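Local structure of probable amino acid aminotransferase (6Q1S) at residues I119-D124 with S255-A260. The protein is probably an amino acid aminotransferase of class IV and binds 4'-deoxy-4'-aminopyridoxal-5'-phosphate and 2-oxoglutaric acid. Numbering follows the deposited sequence.
With PMP (4'-deoxy-4'-aminopyridoxal-5'-phosphate), chain G; AKG (2-oxoglutaric acid), chain H.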
loop_
_atom_site.group_PDB
_atom_site.type_symbol
_atom_site.label_atom_id
_atom_site.label_comp_id
_atom_site.label_asym_id
_atom_site.label_seq_id
_atom_site.Cartn_x
_atom_site.Cartn_y
_atom_site.Cartn_z
ATOM N N ILE B 119 23.455 -7.375 -9.076
ATOM C CA ILE B 119 24.574 -8.164 -9.581
ATOM C C ILE B 119 24.983 -9.228 -8.568
ATOM O O ILE B 119 25.412 -10.326 -8.950
ATOM C CB ILE B 119 25.752 -7.248 -9.972
ATOM C CG1 ILE B 119 26.669 -7.960 -10.968
ATOM C CG2 ILE B 119 26.542 -6.793 -8.751
ATOM C CD1 ILE B 119 25.985 -8.313 -12.274
ATOM N N GLY B 120 24.855 -8.935 -7.272
ATOM C CA GLY B 120 25.159 -9.939 -6.267
ATOM C C GLY B 120 24.117 -11.039 -6.211
ATOM O O GLY B 120 24.452 -12.215 -6.050
ATOM N N ALA B 121 22.841 -10.674 -6.348
ATOM C CA ALA B 121 21.776 -11.671 -6.305
ATOM C C ALA B 121 21.852 -12.618 -7.497
ATOM O O ALA B 121 21.611 -13.822 -7.356
ATOM C CB ALA B 121 20.415 -10.982 -6.250
ATOM N N ARG B 122 22.175 -12.092 -8.680
ATOM C CA ARG B 122 22.332 -12.947 -9.852
ATOM C C ARG B 122 23.540 -13.863 -9.702
ATOM O O ARG B 122 23.455 -15.072 -9.949
ATOM C CB ARG B 122 22.471 -12.093 -11.111
ATOM C CG ARG B 122 21.260 -11.245 -11.445
ATOM C CD ARG B 122 21.426 -10.599 -12.810
ATOM N NE ARG B 122 20.446 -9.544 -13.049
ATOM C CZ ARG B 122 20.544 -8.644 -14.022
ATOM N NH1 ARG B 122 21.582 -8.670 -14.847
ATOM N NH2 ARG B 122 19.607 -7.717 -14.171
ATOM N N ARG B 123 24.678 -13.298 -9.298
ATOM C CA ARG B 123 25.924 -14.054 -9.233
ATOM C C ARG B 123 25.971 -14.966 -8.014
ATOM O O ARG B 123 26.312 -16.149 -8.126
ATOM C CB ARG B 123 27.112 -13.094 -9.219
ATOM C CG ARG B 123 28.463 -13.756 -9.405
ATOM C CD ARG B 123 29.543 -12.796 -8.960
ATOM N NE ARG B 123 29.157 -12.141 -7.713
ATOM C CZ ARG B 123 29.680 -11.004 -7.266
ATOM N NH1 ARG B 123 30.620 -10.384 -7.967
ATOM N NH2 ARG B 123 29.257 -10.485 -6.121
ATOM N N ASP B 124 25.632 -14.434 -6.841
ATOM C CA ASP B 124 25.829 -15.158 -5.592
ATOM C C ASP B 124 24.566 -15.831 -5.076
ATOM O O ASP B 124 24.663 -16.852 -4.386
ATOM C CB ASP B 124 26.366 -14.210 -4.514
ATOM C CG ASP B 124 27.663 -13.542 -4.924
ATOM O OD1 ASP B 124 28.437 -14.161 -5.686
ATOM O OD2 ASP B 124 27.910 -12.399 -4.485
ATOM N N SER B 255 11.618 -9.063 -12.925
ATOM C CA SER B 255 11.999 -8.454 -14.195
ATOM C C SER B 255 13.402 -7.856 -14.152
ATOM O O SER B 255 14.144 -7.948 -15.135
ATOM C CB SER B 255 10.984 -7.382 -14.589
ATOM O OG SER B 255 9.726 -7.959 -14.894
ATOM N N MET B 256 13.789 -7.253 -13.029
ATOM C CA MET B 256 15.091 -6.598 -12.941
ATOM C C MET B 256 16.163 -7.509 -12.349
ATOM O O MET B 256 17.277 -7.583 -12.878
ATOM C CB MET B 256 14.974 -5.307 -12.123
ATOM C CG MET B 256 16.289 -4.575 -11.922
ATOM S SD MET B 256 16.075 -2.933 -11.202
ATOM C CE MET B 256 15.692 -3.350 -9.505
ATOM N N THR B 257 15.851 -8.199 -11.250
ATOM C CA THR B 257 16.810 -9.109 -10.634
ATOM C C THR B 257 16.963 -10.409 -11.417
ATOM O O THR B 257 17.949 -11.129 -11.216
ATOM C CB THR B 257 16.385 -9.416 -9.192
ATOM O OG1 THR B 257 15.978 -8.203 -8.546
ATOM C CG2 THR B 257 17.537 -10.026 -8.404
ATOM N N LEU B 258 16.020 -10.707 -12.313
ATOM C CA LEU B 258 16.019 -11.923 -13.121
ATOM C C LEU B 258 15.872 -13.168 -12.254
ATOM O O LEU B 258 14.748 -13.597 -11.983
ATOM C CB LEU B 258 17.276 -12.009 -13.993
ATOM C CG LEU B 258 17.416 -10.897 -15.036
ATOM C CD1 LEU B 258 18.465 -11.268 -16.067
ATOM C CD2 LEU B 258 16.081 -10.599 -15.707
ATOM N N ALA B 259 16.977 -13.758 -11.807
ATOM C CA ALA B 259 16.913 -15.011 -11.060
ATOM C C ALA B 259 17.937 -14.997 -9.938
ATOM O O ALA B 259 19.143 -14.921 -10.196
ATOM C CB ALA B 259 17.145 -16.213 -11.980
ATOM N N ALA B 260 17.454 -15.084 -8.701
ATOM C CA ALA B 260 18.292 -15.172 -7.511
ATOM C C ALA B 260 17.988 -16.502 -6.833
ATOM O O ALA B 260 16.921 -16.667 -6.233
ATOM C CB ALA B 260 18.039 -13.998 -6.566
HETATM N N1 PMP G . 5.537 -10.583 -7.180
HETATM C C2 PMP G . 5.553 -9.304 -6.733
HETATM C C2A PMP G . 4.769 -8.926 -5.504
HETATM C C3 PMP G . 6.342 -8.272 -7.451
HETATM O O3 PMP G . 6.374 -6.981 -7.022
HETATM C C4 PMP G . 7.094 -8.700 -8.652
HETATM C C4A PMP G . 7.926 -7.726 -9.451
HETATM N N4A PMP G . 8.999 -7.185 -8.599
HETATM C C5 PMP G . 6.993 -10.129 -9.037
HETATM C C6 PMP G . 6.212 -10.989 -8.270
HETATM C C5A PMP G . 7.731 -10.641 -10.254
HETATM O O4P PMP G . 7.178 -10.052 -11.429
HETATM P P PMP G . 8.101 -9.769 -12.718
HETATM O O1P PMP G . 9.203 -8.818 -12.317
HETATM O O2P PMP G . 8.688 -11.078 -13.192
HETATM O O3P PMP G . 7.257 -9.153 -13.806
HETATM C C1 AKG H . 13.636 -5.685 -7.751
HETATM O O1 AKG H . 14.361 -5.979 -6.777
HETATM O O2 AKG H . 13.940 -6.002 -8.922
HETATM C C2 AKG H . 12.395 -4.951 -7.517
HETATM O O5 AKG H . 11.334 -5.406 -7.913
HETATM C C3 AKG H . 12.428 -3.633 -6.777
HETATM C C4 AKG H . 12.270 -3.886 -5.283
HETATM C C5 AKG H . 13.287 -3.082 -4.511
HETATM O O3 AKG H . 13.990 -2.258 -5.137
HETATM O O4 AKG H . 13.394 -3.274 -3.280
#
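R122 reaches from helix 116-123 to the backbone carbonyls of M256 and T257. Its CB starts off beside the partner segment rather than at it, and CG, anti to the carbonyl carbon (chi1 -63°), lies 3.3 Å from T257 O. From CG to NE the chain runs extended, with CD a little farther from the same oxygen than CG, and NE gives T257 O a weak, bent hydrogen bond of 3.5 Å. L258 crosses the side chain obliquely here and sets its CD1 over the centre of one guanidinium face, 3.9 Å above the plane. At the tip, NH2 donates to M256 O over 2.7 Å; the bond is nearly straight at the hydrogen (165°), stays in the guanidinium plane and meets the oxygen nearly along the C=O axis. NH2 also forms a salt bridge with E88, a second grip that, with the carbonyl, would limit rotation of the flat group; the carboxylate of E88 probably also eases the repulsion between R122 NH1 and the nearby R39.

In this class IV aminotransferase fold, the turn 255-257 links the antiparallel strands 249-254 and 258-265 and faces both ligands. S255 OG contributes a hydrogen bond to O1P of the PMP phosphate, while H49 is a further partner of that hydroxyl. T257 divides its branches between pocket and helix: OG1 is hydrogen-bonded to AKG O2 at 3.0 Å, and CG2, anti to the backbone N, packs 3.7 Å from A121 CB.

Beyond the turn, A121 also meets A260 where the axes of 119-123 and 258-260 lie at 68° to each other, their CB atoms 3.9 Å apart. With only methyl groups as side chains here, the backbones can come close, CA to CA of A121 and A260 being 5.1 Å, and A260 CA directs a C-H...O contact to A121 O.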